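Pyrsv_gp04 (PDB 2VXZ) is of unknown function but is probably a DNA-binding transcriptional regulator of a spherical virus that infects Pyrobaculum, with a winged-helix-like N-terminal part. Local coordinates at residues A[57-62]-A[70-75]; A[81-86]-A[132-137]; A[90-95]-A[101-106]; A[140-143]-A[148-151]. One frame throughout, in Å; residues are numbered along the deposited sequence.

In the fold
Helix 69-89 runs through the fold as its connecting rod. Contact 1 (57-62 with 70-75) sets its start against the strand 55-59 hairpin, and contact 2 (81-86 with 132-137) sets its later turns against helix 125-139; their centres lie about 13 Å apart and they touch through Phe59 and Met137. Contact 3 (90-95 with 101-106) falls between the two halves of contact 2 in the chain, centres about 10 Å apart. Contact 4 (140-143 with 148-151) comes last, its centre about 12 Å from that of contact 2 and about 14 Å from that of contact 3; strands 94-95 and 151-152 join contacts 3 and 4. Contacts 2 to 4 build the helical C-terminal part, which contact 1 ties to the probable winged helix.

Contact 1 of 4, residues A[57-62]-A[70-75]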
loop_
_atom_site.group_PDB
_atom_site.type_symbol
_atom_site.label_atom_id
_atom_site.label_comp_id
_atom_site.label_asym_id
_atom_site.label_seq_id
_atom_site.Cartn_x
_atom_site.Cartn_y
_atom_site.Cartn_z
ATOM N N VAL A 57 -5.861 -6.820 5.320
ATOM C CA VAL A 57 -5.879 -7.394 3.994
ATOM C C VAL A 57 -4.456 -7.632 3.532
ATOM O O VAL A 57 -3.637 -6.708 3.494
ATOM C CB VAL A 57 -6.616 -6.475 3.010
ATOM C CG1 VAL A 57 -6.633 -7.086 1.616
ATOM C CG2 VAL A 57 -8.028 -6.231 3.504
ATOM N N ALA A 58 -4.155 -8.883 3.195
ATOM C CA ALA A 58 -2.847 -9.243 2.683
ATOM C C ALA A 58 -2.666 -8.608 1.314
ATOM O O ALA A 58 -3.545 -8.695 0.461
ATOM C CB ALA A 58 -2.704 -10.761 2.592
ATOM N N PHE A 59 -1.540 -7.937 1.129
ATOM C CA PHE A 59 -1.229 -7.289 -0.132
ATOM C C PHE A 59 0.205 -7.645 -0.475
ATOM O O PHE A 59 1.129 -6.843 -0.316
ATOM C CB PHE A 59 -1.442 -5.781 -0.031
ATOM C CG PHE A 59 -1.546 -5.095 -1.364
ATOM C CD1 PHE A 59 -2.788 -4.891 -1.959
ATOM C CD2 PHE A 59 -0.406 -4.656 -2.026
ATOM C CE1 PHE A 59 -2.894 -4.260 -3.177
ATOM C CE2 PHE A 59 -0.503 -4.023 -3.257
ATOM C CZ PHE A 59 -1.750 -3.821 -3.833
ATOM N N GLY A 60 0.367 -8.875 -0.948
ATOM C CA GLY A 60 1.683 -9.461 -1.144
ATOM C C GLY A 60 2.264 -9.798 0.211
ATOM O O GLY A 60 1.618 -10.477 1.007
ATOM N N ASN A 61 3.457 -9.284 0.486
ATOM C CA ASN A 61 4.149 -9.544 1.748
ATOM C C ASN A 61 3.884 -8.493 2.838
ATOM O O ASN A 61 4.342 -8.660 3.966
ATOM C CB ASN A 61 5.656 -9.673 1.500
ATOM C CG ASN A 61 6.005 -10.780 0.505
ATOM O OD1 ASN A 61 6.993 -10.678 -0.224
ATOM N ND2 ASN A 61 5.199 -11.839 0.474
ATOM N N VAL A 62 3.162 -7.416 2.511
ATOM C CA VAL A 62 2.705 -6.439 3.510
ATOM C C VAL A 62 1.230 -6.689 3.810
ATOM O O VAL A 62 0.522 -7.315 3.025
ATOM C CB VAL A 62 2.862 -4.954 3.053
ATOM C CG1 VAL A 62 4.174 -4.724 2.306
ATOM C CG2 VAL A 62 1.687 -4.515 2.195
ATOM N N ASP A 70 -14.885 -2.032 2.009
ATOM C CA ASP A 70 -15.180 -0.900 1.124
ATOM C C ASP A 70 -14.023 0.091 1.061
ATOM O O ASP A 70 -13.707 0.602 -0.011
ATOM C CB ASP A 70 -16.421 -0.142 1.577
ATOM C CG ASP A 70 -17.700 -0.771 1.090
ATOM O OD1 ASP A 70 -17.666 -1.873 0.491
ATOM O OD2 ASP A 70 -18.752 -0.137 1.292
ATOM N N GLN A 71 -13.406 0.379 2.208
ATOM C CA GLN A 71 -12.289 1.321 2.226
ATOM C C GLN A 71 -11.111 0.732 1.449
ATOM O O GLN A 71 -10.381 1.462 0.757
ATOM C CB GLN A 71 -11.853 1.666 3.652
ATOM C CG GLN A 71 -10.907 2.857 3.693
ATOM C CD GLN A 71 -10.286 3.087 5.057
ATOM O OE1 GLN A 71 -9.787 2.157 5.694
ATOM N NE2 GLN A 71 -10.309 4.335 5.506
ATOM N N TYR A 72 -10.926 -0.585 1.577
ATOM C CA TYR A 72 -9.894 -1.290 0.820
ATOM C C TYR A 72 -10.139 -1.152 -0.667
ATOM O O TYR A 72 -9.227 -0.816 -1.400
ATOM C CB TYR A 72 -9.796 -2.773 1.205
ATOM C CG TYR A 72 -8.875 -3.562 0.298
ATOM C CD1 TYR A 72 -7.496 -3.429 0.401
ATOM C CD2 TYR A 72 -9.382 -4.422 -0.681
ATOM C CE1 TYR A 72 -6.638 -4.139 -0.427
ATOM C CE2 TYR A 72 -8.524 -5.140 -1.521
ATOM C CZ TYR A 72 -7.148 -4.986 -1.380
ATOM O OH TYR A 72 -6.264 -5.664 -2.200
ATOM N N ARG A 73 -11.366 -1.407 -1.110
ATOM C CA ARG A 73 -11.684 -1.313 -2.531
ATOM C C ARG A 73 -11.459 0.093 -3.082
ATOM O O ARG A 73 -10.984 0.244 -4.204
ATOM C CB ARG A 73 -13.106 -1.790 -2.811
ATOM C CG ARG A 73 -13.267 -3.279 -2.587
ATOM C CD ARG A 73 -14.684 -3.745 -2.832
ATOM N NE ARG A 73 -14.914 -5.038 -2.180
ATOM C CZ ARG A 73 -15.543 -5.227 -1.021
ATOM N NH1 ARG A 73 -16.093 -4.224 -0.342
ATOM N NH2 ARG A 73 -15.653 -6.464 -0.553
ATOM N N GLN A 74 -11.773 1.113 -2.288
ATOM C CA GLN A 74 -11.481 2.498 -2.664
ATOM C C GLN A 74 -9.981 2.727 -2.825
ATOM O O GLN A 74 -9.560 3.396 -3.765
ATOM C CB GLN A 74 -12.052 3.474 -1.631
ATOM C CG GLN A 74 -13.547 3.556 -1.687
ATOM C CD GLN A 74 -14.160 4.362 -0.555
ATOM O OE1 GLN A 74 -13.548 4.559 0.504
ATOM N NE2 GLN A 74 -15.393 4.823 -0.768
ATOM N N LEU A 75 -9.181 2.182 -1.905
ATOM C CA LEU A 75 -7.721 2.295 -1.989
ATOM C C LEU A 75 -7.189 1.650 -3.268
ATOM O O LEU A 75 -6.399 2.250 -4.003
ATOM C CB LEU A 75 -7.057 1.647 -0.773
ATOM C CG LEU A 75 -5.539 1.798 -0.684
ATOM C CD1 LEU A 75 -5.167 3.085 0.025
ATOM C CD2 LEU A 75 -4.931 0.596 0.008
#
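Tyr72, near the start of helix 69-89, carries this contact alone from its segment, reaching to Val57 and Phe59 of strand 55-59. Just before it, Asp70 OD1 forms a salt bridge with Arg73 NH1 at 2.9 Å, in the plane of the guanidinium, and the amide of Gln71 is held by Leu20 O and Leu67 N. Tyr72 has CG anti to its backbone N (chi1 172°), which swings the ring out over the strand. Val57 CG1 stands over one ring face, 3.8 Å from the Tyr72 centroid and 20° off the normal, a CH-pi contact displaced toward the rim; its nearest ring atom is Tyr72 CE1 at 3.6 Å. Farther out, Tyr72 OH lies in the plane of the Phe59 ring, at its edge, 3.6 Å from Phe59 CD1. A type II' turn from Phe59 to Val62 forms the hairpin end, with Phe59 N donating to Val62 O at its base. Hairpin 55-59/62-66 is probably the wing of a winged helix-turn-helix fold, and Tyr72 joins helix 69-89 to it. Beyond it Phe59 packs against helix 125-139, edge-to-face with His133 and against Phe130, while Tyr72 also touches Cys66, the disulfide partner of Cys24, on strand 62-66.

Contact 2 of 4, residues A[81-86]-A[132-137]; sequences REVERL and NHLLKM
In the buried interface between helices 69-89 and 125-139, Val83 sets its two methyl branches against a pair of consecutive leucines, Leu134 and Leu135. Val83 CG2 meets Leu134 CD2 at 3.6 Å and lies 4.1 Å from Leu134 CG, the two side chains running antiparallel past one another. The other branch, Val83 CG1, makes the looser touch, 4.1 Å from Leu135 CD2. Leu134 starts toward the opposing helix, with CG anti to its backbone N (chi1 -177°); Leu135 does not, and only its end comes near. The contact is wholly apolar, and the nearest alpha carbons, those of Val83 and Leu135, stay 8.3 Å apart. On another side of helix 69-89, one turn links Glu82 and Arg85: Arg85 NH2 donates to Glu82 OE1 at 2.9 Å with an N-H...O angle of 159°, the oxygen lying in the guanidinium plane but approached from above the carboxylate plane. Asp107 gives that NH2 a second carboxylate, and Glu82 OE2 is hydrogen-bonded to Gln109 NE2. Leu100 of helix 97-106 touches both Val83 and Leu135, and Phe114 of helix 108-115 touches Leu134, an arrangement typical of the apolar core of a small helical bundle.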
loop_
_atom_site.group_PDB
_atom_site.type_symbol
_atom_site.label_atom_id
_atom_site.label_comp_id
_atom_site.label_asym_id
_atom_site.label_seq_id
_atom_site.Cartn_x
_atom_site.Cartn_y
_atom_site.Cartn_z
ATOM N N ARG A 81 -5.794 3.694 -10.550
ATOM C CA ARG A 81 -5.896 4.918 -11.346
ATOM C C ARG A 81 -4.561 5.647 -11.443
ATOM O O ARG A 81 -4.220 6.171 -12.507
ATOM C CB ARG A 81 -6.967 5.857 -10.786
ATOM C CG ARG A 81 -8.390 5.342 -10.959
ATOM C CD ARG A 81 -9.416 6.423 -10.687
ATOM N NE ARG A 81 -9.295 6.962 -9.335
ATOM C CZ ARG A 81 -9.921 6.501 -8.249
ATOM N NH1 ARG A 81 -10.756 5.466 -8.311
ATOM N NH2 ARG A 81 -9.703 7.092 -7.084
ATOM N N GLU A 82 -3.812 5.682 -10.338
ATOM C CA GLU A 82 -2.510 6.335 -10.326
ATOM C C GLU A 82 -1.521 5.601 -11.212
ATOM O O GLU A 82 -0.841 6.234 -11.995
ATOM C CB GLU A 82 -1.945 6.473 -8.913
ATOM C CG GLU A 82 -2.667 7.499 -8.070
ATOM C CD GLU A 82 -2.411 8.921 -8.525
ATOM O OE1 GLU A 82 -1.257 9.368 -8.449
ATOM O OE2 GLU A 82 -3.355 9.586 -8.983
ATOM N N VAL A 83 -1.439 4.270 -11.096
ATOM C CA VAL A 83 -0.557 3.497 -11.979
ATOM C C VAL A 83 -0.938 3.744 -13.446
ATOM O O VAL A 83 -0.076 4.010 -14.285
ATOM C CB VAL A 83 -0.573 1.982 -11.664
ATOM C CG1 VAL A 83 0.238 1.188 -12.726
ATOM C CG2 VAL A 83 -0.038 1.724 -10.253
ATOM N N GLU A 84 -2.224 3.679 -13.755
ATOM C CA GLU A 84 -2.657 3.815 -15.143
ATOM C C GLU A 84 -2.433 5.219 -15.668
ATOM O O GLU A 84 -2.126 5.389 -16.852
ATOM C CB GLU A 84 -4.118 3.393 -15.298
ATOM C CG GLU A 84 -4.310 1.912 -15.005
ATOM C CD GLU A 84 -5.536 1.363 -15.639
ATOM O OE1 GLU A 84 -6.637 1.674 -15.141
ATOM O OE2 GLU A 84 -5.383 0.635 -16.652
ATOM N N ARG A 85 -2.549 6.227 -14.799
ATOM C CA ARG A 85 -2.217 7.606 -15.202
ATOM C C ARG A 85 -0.732 7.734 -15.568
ATOM O O ARG A 85 -0.375 8.352 -16.590
ATOM C CB ARG A 85 -2.575 8.614 -14.111
ATOM C CG ARG A 85 -2.259 10.057 -14.507
ATOM C CD ARG A 85 -2.684 11.048 -13.473
ATOM N NE ARG A 85 -2.008 10.810 -12.212
ATOM C CZ ARG A 85 -0.767 11.199 -11.918
ATOM N NH1 ARG A 85 -0.025 11.874 -12.786
ATOM N NH2 ARG A 85 -0.271 10.918 -10.729
ATOM N N LEU A 86 0.130 7.171 -14.730
ATOM C CA LEU A 86 1.567 7.210 -14.989
ATOM C C LEU A 86 1.930 6.435 -16.267
ATOM O O LEU A 86 2.816 6.847 -17.025
ATOM C CB LEU A 86 2.352 6.680 -13.791
ATOM C CG LEU A 86 2.232 7.458 -12.489
ATOM C CD1 LEU A 86 2.913 6.685 -11.332
ATOM C CD2 LEU A 86 2.778 8.874 -12.629
ATOM N N ASN A 132 5.012 -4.838 -7.179
ATOM C CA ASN A 132 4.869 -6.022 -8.022
ATOM C C ASN A 132 3.474 -6.618 -7.867
ATOM O O ASN A 132 2.841 -6.997 -8.840
ATOM C CB ASN A 132 5.904 -7.083 -7.653
ATOM C CG ASN A 132 5.908 -8.245 -8.611
ATOM O OD1 ASN A 132 6.117 -8.062 -9.802
ATOM N ND2 ASN A 132 5.689 -9.468 -8.090
ATOM N N HIS A 133 2.998 -6.693 -6.625
ATOM C CA HIS A 133 1.670 -7.228 -6.362
ATOM C C HIS A 133 0.594 -6.378 -7.044
ATOM O O HIS A 133 -0.352 -6.909 -7.640
ATOM C CB HIS A 133 1.424 -7.301 -4.857
ATOM C CG HIS A 133 0.154 -8.000 -4.506
ATOM N ND1 HIS A 133 0.040 -9.374 -4.492
ATOM C CD2 HIS A 133 -1.065 -7.514 -4.187
ATOM C CE1 HIS A 133 -1.194 -9.699 -4.159
ATOM N NE2 HIS A 133 -1.887 -8.590 -3.978
ATOM N N LEU A 134 0.762 -5.061 -6.970
ATOM C CA LEU A 134 -0.153 -4.111 -7.601
ATOM C C LEU A 134 -0.140 -4.296 -9.115
ATOM O O LEU A 134 -1.198 -4.320 -9.769
ATOM C CB LEU A 134 0.246 -2.673 -7.226
ATOM C CG LEU A 134 -0.621 -1.510 -7.736
ATOM C CD1 LEU A 134 -2.104 -1.685 -7.379
ATOM C CD2 LEU A 134 -0.099 -0.161 -7.223
ATOM N N LEU A 135 1.052 -4.408 -9.689
ATOM C CA LEU A 135 1.152 -4.566 -11.143
ATOM C C LEU A 135 0.489 -5.866 -11.591
ATOM O O LEU A 135 -0.186 -5.919 -12.622
ATOM C CB LEU A 135 2.605 -4.509 -11.622
ATOM C CG LEU A 135 3.280 -3.148 -11.611
ATOM C CD1 LEU A 135 4.761 -3.264 -11.913
ATOM C CD2 LEU A 135 2.631 -2.184 -12.598
ATOM N N LYS A 136 0.663 -6.917 -10.817
ATOM C CA LYS A 136 0.073 -8.204 -11.175
ATOM C C LYS A 136 -1.456 -8.146 -11.116
ATOM O O LYS A 136 -2.157 -8.815 -11.897
ATOM C CB LYS A 136 0.632 -9.273 -10.240
ATOM C CG LYS A 136 0.694 -10.656 -10.799
ATOM C CD LYS A 136 1.482 -11.542 -9.849
ATOM C CE LYS A 136 2.553 -12.316 -10.581
ATOM N NZ LYS A 136 3.242 -13.286 -9.680
HETATM N N MSE A 137 -1.987 -7.352 -10.187
HETATM C CA MSE A 137 -3.442 -7.166 -10.075
HETATM C C MSE A 137 -4.026 -6.452 -11.287
HETATM O O MSE A 137 -5.162 -6.716 -11.676
HETATM C CB MSE A 137 -3.801 -6.373 -8.828
HETATM C CG MSE A 137 -3.578 -7.136 -7.568
HETATM SE SE MSE A 137 -3.963 -6.004 -6.032
HETATM C CE MSE A 137 -5.421 -5.025 -6.750
#

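Contact 3 of 4, residues A[90-95]-A[101-106]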
loop_
_atom_site.group_PDB
_atom_site.type_symbol
_atom_site.label_atom_id
_atom_site.label_comp_id
_atom_site.label_asym_id
_atom_site.label_seq_id
_atom_site.Cartn_x
_atom_site.Cartn_y
_atom_site.Cartn_z
ATOM N N ASN A 90 3.247 8.462 -19.765
ATOM C CA ASN A 90 4.547 8.079 -20.297
ATOM C C ASN A 90 4.460 7.136 -21.500
ATOM O O ASN A 90 5.484 6.686 -21.999
ATOM C CB ASN A 90 5.388 7.467 -19.178
ATOM C CG ASN A 90 5.830 8.499 -18.152
ATOM O OD1 ASN A 90 6.873 9.124 -18.311
ATOM N ND2 ASN A 90 5.042 8.680 -17.095
ATOM N N LYS A 91 3.241 6.850 -21.956
ATOM C CA LYS A 91 2.978 6.021 -23.134
ATOM C C LYS A 91 3.708 4.672 -23.062
ATOM O O LYS A 91 4.281 4.201 -24.046
ATOM C CB LYS A 91 3.341 6.782 -24.417
ATOM C CG LYS A 91 2.605 8.118 -24.569
ATOM C CD LYS A 91 2.864 8.748 -25.945
ATOM C CE LYS A 91 1.998 9.984 -26.197
ATOM N NZ LYS A 91 0.549 9.714 -26.001
ATOM N N LEU A 92 3.649 4.044 -21.892
ATOM C CA LEU A 92 4.404 2.817 -21.648
ATOM C C LEU A 92 3.725 1.572 -22.204
ATOM O O LEU A 92 2.531 1.349 -22.004
ATOM C CB LEU A 92 4.659 2.642 -20.149
ATOM C CG LEU A 92 5.419 3.777 -19.452
ATOM C CD1 LEU A 92 5.718 3.395 -18.016
ATOM C CD2 LEU A 92 6.727 4.139 -20.187
ATOM N N LYS A 93 4.523 0.756 -22.892
ATOM C CA LYS A 93 4.072 -0.510 -23.442
ATOM C C LYS A 93 4.446 -1.667 -22.514
ATOM O O LYS A 93 3.954 -2.788 -22.662
ATOM C CB LYS A 93 4.676 -0.711 -24.832
ATOM C CG LYS A 93 4.407 0.459 -25.791
ATOM C CD LYS A 93 2.917 0.759 -25.925
ATOM C CE LYS A 93 2.614 1.938 -26.860
ATOM N NZ LYS A 93 3.532 3.100 -26.643
ATOM N N PHE A 94 5.302 -1.384 -21.539
ATOM C CA PHE A 94 5.661 -2.373 -20.531
ATOM C C PHE A 94 6.012 -1.642 -19.253
ATOM O O PHE A 94 6.328 -0.449 -19.288
ATOM C CB PHE A 94 6.851 -3.224 -20.991
ATOM C CG PHE A 94 8.130 -2.445 -21.132
ATOM C CD1 PHE A 94 9.028 -2.362 -20.084
ATOM C CD2 PHE A 94 8.412 -1.765 -22.305
ATOM C CE1 PHE A 94 10.200 -1.632 -20.208
ATOM C CE2 PHE A 94 9.566 -1.026 -22.438
ATOM C CZ PHE A 94 10.475 -0.965 -21.391
ATOM N N ILE A 95 5.974 -2.365 -18.133
ATOM C CA ILE A 95 6.266 -1.775 -16.832
ATOM C C ILE A 95 6.787 -2.855 -15.877
ATOM O O ILE A 95 6.432 -4.027 -15.985
ATOM C CB ILE A 95 5.020 -1.053 -16.254
ATOM C CG1 ILE A 95 5.401 -0.184 -15.050
ATOM C CG2 ILE A 95 3.935 -2.043 -15.904
ATOM C CD1 ILE A 95 4.443 0.940 -14.795
ATOM N N HIS A 101 8.196 2.265 -9.373
ATOM C CA HIS A 101 8.695 3.007 -8.218
ATOM C C HIS A 101 9.274 4.353 -8.653
ATOM O O HIS A 101 8.973 5.403 -8.053
ATOM C CB HIS A 101 9.745 2.234 -7.422
ATOM C CG HIS A 101 10.157 2.927 -6.159
ATOM N ND1 HIS A 101 11.388 3.524 -5.995
ATOM C CD2 HIS A 101 9.477 3.148 -5.010
ATOM C CE1 HIS A 101 11.458 4.064 -4.793
ATOM N NE2 HIS A 101 10.308 3.857 -4.176
ATOM N N ASP A 102 10.096 4.326 -9.700
ATOM C CA ASP A 102 10.734 5.541 -10.168
ATOM C C ASP A 102 9.697 6.552 -10.652
ATOM O O ASP A 102 9.818 7.744 -10.353
ATOM C CB ASP A 102 11.720 5.243 -11.282
ATOM C CG ASP A 102 12.885 6.219 -11.310
ATOM O OD1 ASP A 102 13.605 6.347 -10.294
ATOM O OD2 ASP A 102 13.081 6.856 -12.350
ATOM N N LEU A 103 8.671 6.095 -11.377
ATOM C CA LEU A 103 7.635 7.034 -11.843
ATOM C C LEU A 103 6.852 7.628 -10.667
ATOM O O LEU A 103 6.479 8.811 -10.690
ATOM C CB LEU A 103 6.669 6.384 -12.836
ATOM C CG LEU A 103 7.260 6.029 -14.200
ATOM C CD1 LEU A 103 6.282 5.175 -14.960
ATOM C CD2 LEU A 103 7.614 7.309 -14.989
ATOM N N ILE A 104 6.599 6.819 -9.650
ATOM C CA ILE A 104 5.869 7.287 -8.471
ATOM C C ILE A 104 6.653 8.351 -7.721
ATOM O O ILE A 104 6.132 9.413 -7.468
ATOM C CB ILE A 104 5.515 6.137 -7.533
ATOM C CG1 ILE A 104 4.438 5.258 -8.155
ATOM C CG2 ILE A 104 5.049 6.642 -6.183
ATOM C CD1 ILE A 104 4.275 3.903 -7.419
ATOM N N ILE A 105 7.912 8.093 -7.395
ATOM C CA ILE A 105 8.649 9.046 -6.548
ATOM C C ILE A 105 8.977 10.356 -7.265
ATOM O O ILE A 105 9.174 11.385 -6.601
ATOM C CB ILE A 105 9.926 8.437 -5.894
ATOM C CG1 ILE A 105 10.937 8.002 -6.952
ATOM C CG2 ILE A 105 9.545 7.321 -4.919
ATOM C CD1 ILE A 105 12.214 7.418 -6.380
ATOM N N LYS A 106 9.011 10.324 -8.598
ATOM C CA LYS A 106 9.240 11.517 -9.430
ATOM C C LYS A 106 7.979 12.347 -9.723
ATOM O O LYS A 106 8.084 13.475 -10.216
ATOM C CB LYS A 106 9.888 11.125 -10.763
ATOM C CG LYS A 106 11.372 10.810 -10.672
ATOM C CD LYS A 106 12.165 11.397 -11.860
ATOM C CE LYS A 106 12.349 12.944 -11.793
ATOM N NZ LYS A 106 13.368 13.489 -10.810
#
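Leu103, on helix 97-106, pushes its two methyls against Leu92 and Asn90, where helix 69-89 gives way to the loop beyond it. The apolar part is a single meeting of branch ends: Leu92 CD1 and Leu103 CD1 reach toward each other tip to tip and come within 3.6 Å. Both leucines have CG anti to the carbonyl carbon (chi1 -58° in Leu92, -69° in Leu103), and each projects its branches at the other.

A second kind of contact is methyl against amide. Leu103 CD2 approaches the amide group of Asn90 at nearly equal distances, 3.6 Å from Asn90 ND2, 3.8 Å from CG and 3.9 Å from OD1. The amide is not left to the methyl alone, because Asn90 ND2 also hydrogen-bonds Leu86 O, in the last turn of the helix, and that bond ties the side chain back to the helix.

Polar bonds shape the loop itself. Lys91, with positive phi (52°), ends helix 69-89 in a Schellman motif and turns the chain. Two residues on, Lys93 folds back so that its NZ hydrogen-bonds Lys91 O at 2.9 Å, from above the carbonyl plane.

The contact lies at the surface, about 17 Å from the centre of the chain to its own centre. Beneath it, Leu86 of helix 69-89 packs on Leu103 and Ile104, while Leu92 also touches Arg99 earlier on helix 97-106. Past the loop, strand 94-95 runs antiparallel to strand 151-152, and Ile95 turns inward onto Leu135 and Tyr139 of helix 125-139.

Contact 4 of 4, residues A[140-143]-A[148-151]; sequences GEPY and ETVY
Pro142 lies over one face of the Tyr151 ring. Pro142 CB, nearest the backbone, stands 3.8 Å from the ring centroid of Tyr151 and 18° off the normal, a CH-pi contact displaced toward the rim, and it also comes within 3.5 Å of Val150 O. Pro142 CG, at the far end, is 3.9 Å from Tyr151 OH and 4.0 Å from Thr149 CG2. Pro142 CD closes the ring 3.6 Å from Tyr151 CE1. The two side chains run alongside each other in the same direction. The two segments are the ends of a loop that leaves helix 125-139 at Gly140, the first residue after the helix, with positive phi (78°), and doubles back into strand 151-152, which pairs antiparallel with strand 94-95. Where the arms pass, Tyr143 N reaches Val150 O at 2.8 Å, but the bond is bent and weak. At the edge of the Tyr151 ring, in its plane, sits Gly140 O, 3.1 Å from Tyr151 CE1. The polar ends of the second arm turn back to helix 125-139, where Tyr151 OH and Thr149 OG1 both hydrogen-bond Asn132 OD1.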
loop_
_atom_site.group_PDB
_atom_site.type_symbol
_atom_site.label_atom_id
_atom_site.label_comp_id
_atom_site.label_asym_id
_atom_site.label_seq_id
_atom_site.Cartn_x
_atom_site.Cartn_y
_atom_site.Cartn_z
ATOM N N GLY A 140 -2.061 -8.775 -14.831
ATOM C CA GLY A 140 -1.945 -10.231 -14.809
ATOM C C GLY A 140 -0.505 -10.685 -14.675
ATOM O O GLY A 140 0.381 -9.883 -14.384
ATOM N N GLU A 141 -0.270 -11.974 -14.910
ATOM C CA GLU A 141 1.064 -12.545 -14.737
ATOM C C GLU A 141 2.068 -11.908 -15.685
ATOM O O GLU A 141 1.747 -11.633 -16.837
ATOM C CB GLU A 141 1.047 -14.048 -14.967
ATOM C CG GLU A 141 0.181 -14.806 -14.003
ATOM C CD GLU A 141 0.676 -14.724 -12.592
ATOM O OE1 GLU A 141 1.903 -14.809 -12.381
ATOM O OE2 GLU A 141 -0.162 -14.563 -11.687
ATOM N N PRO A 142 3.295 -11.686 -15.206
ATOM C CA PRO A 142 4.269 -10.975 -16.024
ATOM C C PRO A 142 4.775 -11.762 -17.228
ATOM O O PRO A 142 4.778 -12.998 -17.219
ATOM C CB PRO A 142 5.425 -10.728 -15.055
ATOM C CG PRO A 142 5.329 -11.799 -14.072
ATOM C CD PRO A 142 3.860 -12.071 -13.899
ATOM N N TYR A 143 5.196 -11.023 -18.253
ATOM C CA TYR A 143 5.821 -11.604 -19.435
ATOM C C TYR A 143 7.248 -12.095 -19.131
ATOM O O TYR A 143 7.639 -13.187 -19.560
ATOM C CB TYR A 143 5.837 -10.563 -20.550
ATOM C CG TYR A 143 6.466 -11.026 -21.830
ATOM C CD1 TYR A 143 6.001 -12.167 -22.485
ATOM C CD2 TYR A 143 7.492 -10.294 -22.418
ATOM C CE1 TYR A 143 6.581 -12.586 -23.670
ATOM C CE2 TYR A 143 8.072 -10.699 -23.594
ATOM C CZ TYR A 143 7.618 -11.844 -24.225
ATOM O OH TYR A 143 8.188 -12.252 -25.416
ATOM N N GLU A 148 14.096 -8.951 -12.724
ATOM C CA GLU A 148 13.100 -7.900 -12.749
ATOM C C GLU A 148 11.881 -8.402 -13.531
ATOM O O GLU A 148 12.014 -8.913 -14.645
ATOM C CB GLU A 148 13.713 -6.667 -13.409
ATOM C CG GLU A 148 12.874 -5.412 -13.377
ATOM C CD GLU A 148 13.581 -4.258 -14.061
ATOM O OE1 GLU A 148 14.746 -4.434 -14.473
ATOM O OE2 GLU A 148 12.999 -3.174 -14.194
ATOM N N THR A 149 10.709 -8.299 -12.917
ATOM C CA THR A 149 9.468 -8.692 -13.567
ATOM C C THR A 149 9.075 -7.609 -14.552
ATOM O O THR A 149 9.191 -6.439 -14.247
ATOM C CB THR A 149 8.291 -8.886 -12.574
ATOM O OG1 THR A 149 8.312 -7.853 -11.576
ATOM C CG2 THR A 149 8.364 -10.241 -11.906
ATOM N N VAL A 150 8.631 -8.009 -15.729
ATOM C CA VAL A 150 8.159 -7.072 -16.730
ATOM C C VAL A 150 6.743 -7.457 -17.181
ATOM O O VAL A 150 6.492 -8.592 -17.576
ATOM C CB VAL A 150 9.115 -6.992 -17.944
ATOM C CG1 VAL A 150 8.619 -5.949 -18.923
ATOM C CG2 VAL A 150 10.535 -6.643 -17.467
ATOM N N TYR A 151 5.839 -6.484 -17.096
ATOM C CA TYR A 151 4.411 -6.637 -17.405
ATOM C C TYR A 151 4.112 -5.905 -18.699
ATOM O O TYR A 151 4.601 -4.805 -18.901
ATOM C CB TYR A 151 3.564 -6.021 -16.269
ATOM C CG TYR A 151 3.715 -6.780 -14.974
ATOM C CD1 TYR A 151 2.859 -7.828 -14.668
ATOM C CD2 TYR A 151 4.761 -6.512 -14.092
ATOM C CE1 TYR A 151 3.025 -8.576 -13.492
ATOM C CE2 TYR A 151 4.932 -7.258 -12.919
ATOM C CZ TYR A 151 4.051 -8.281 -12.625
ATOM O OH TYR A 151 4.223 -9.037 -11.477
#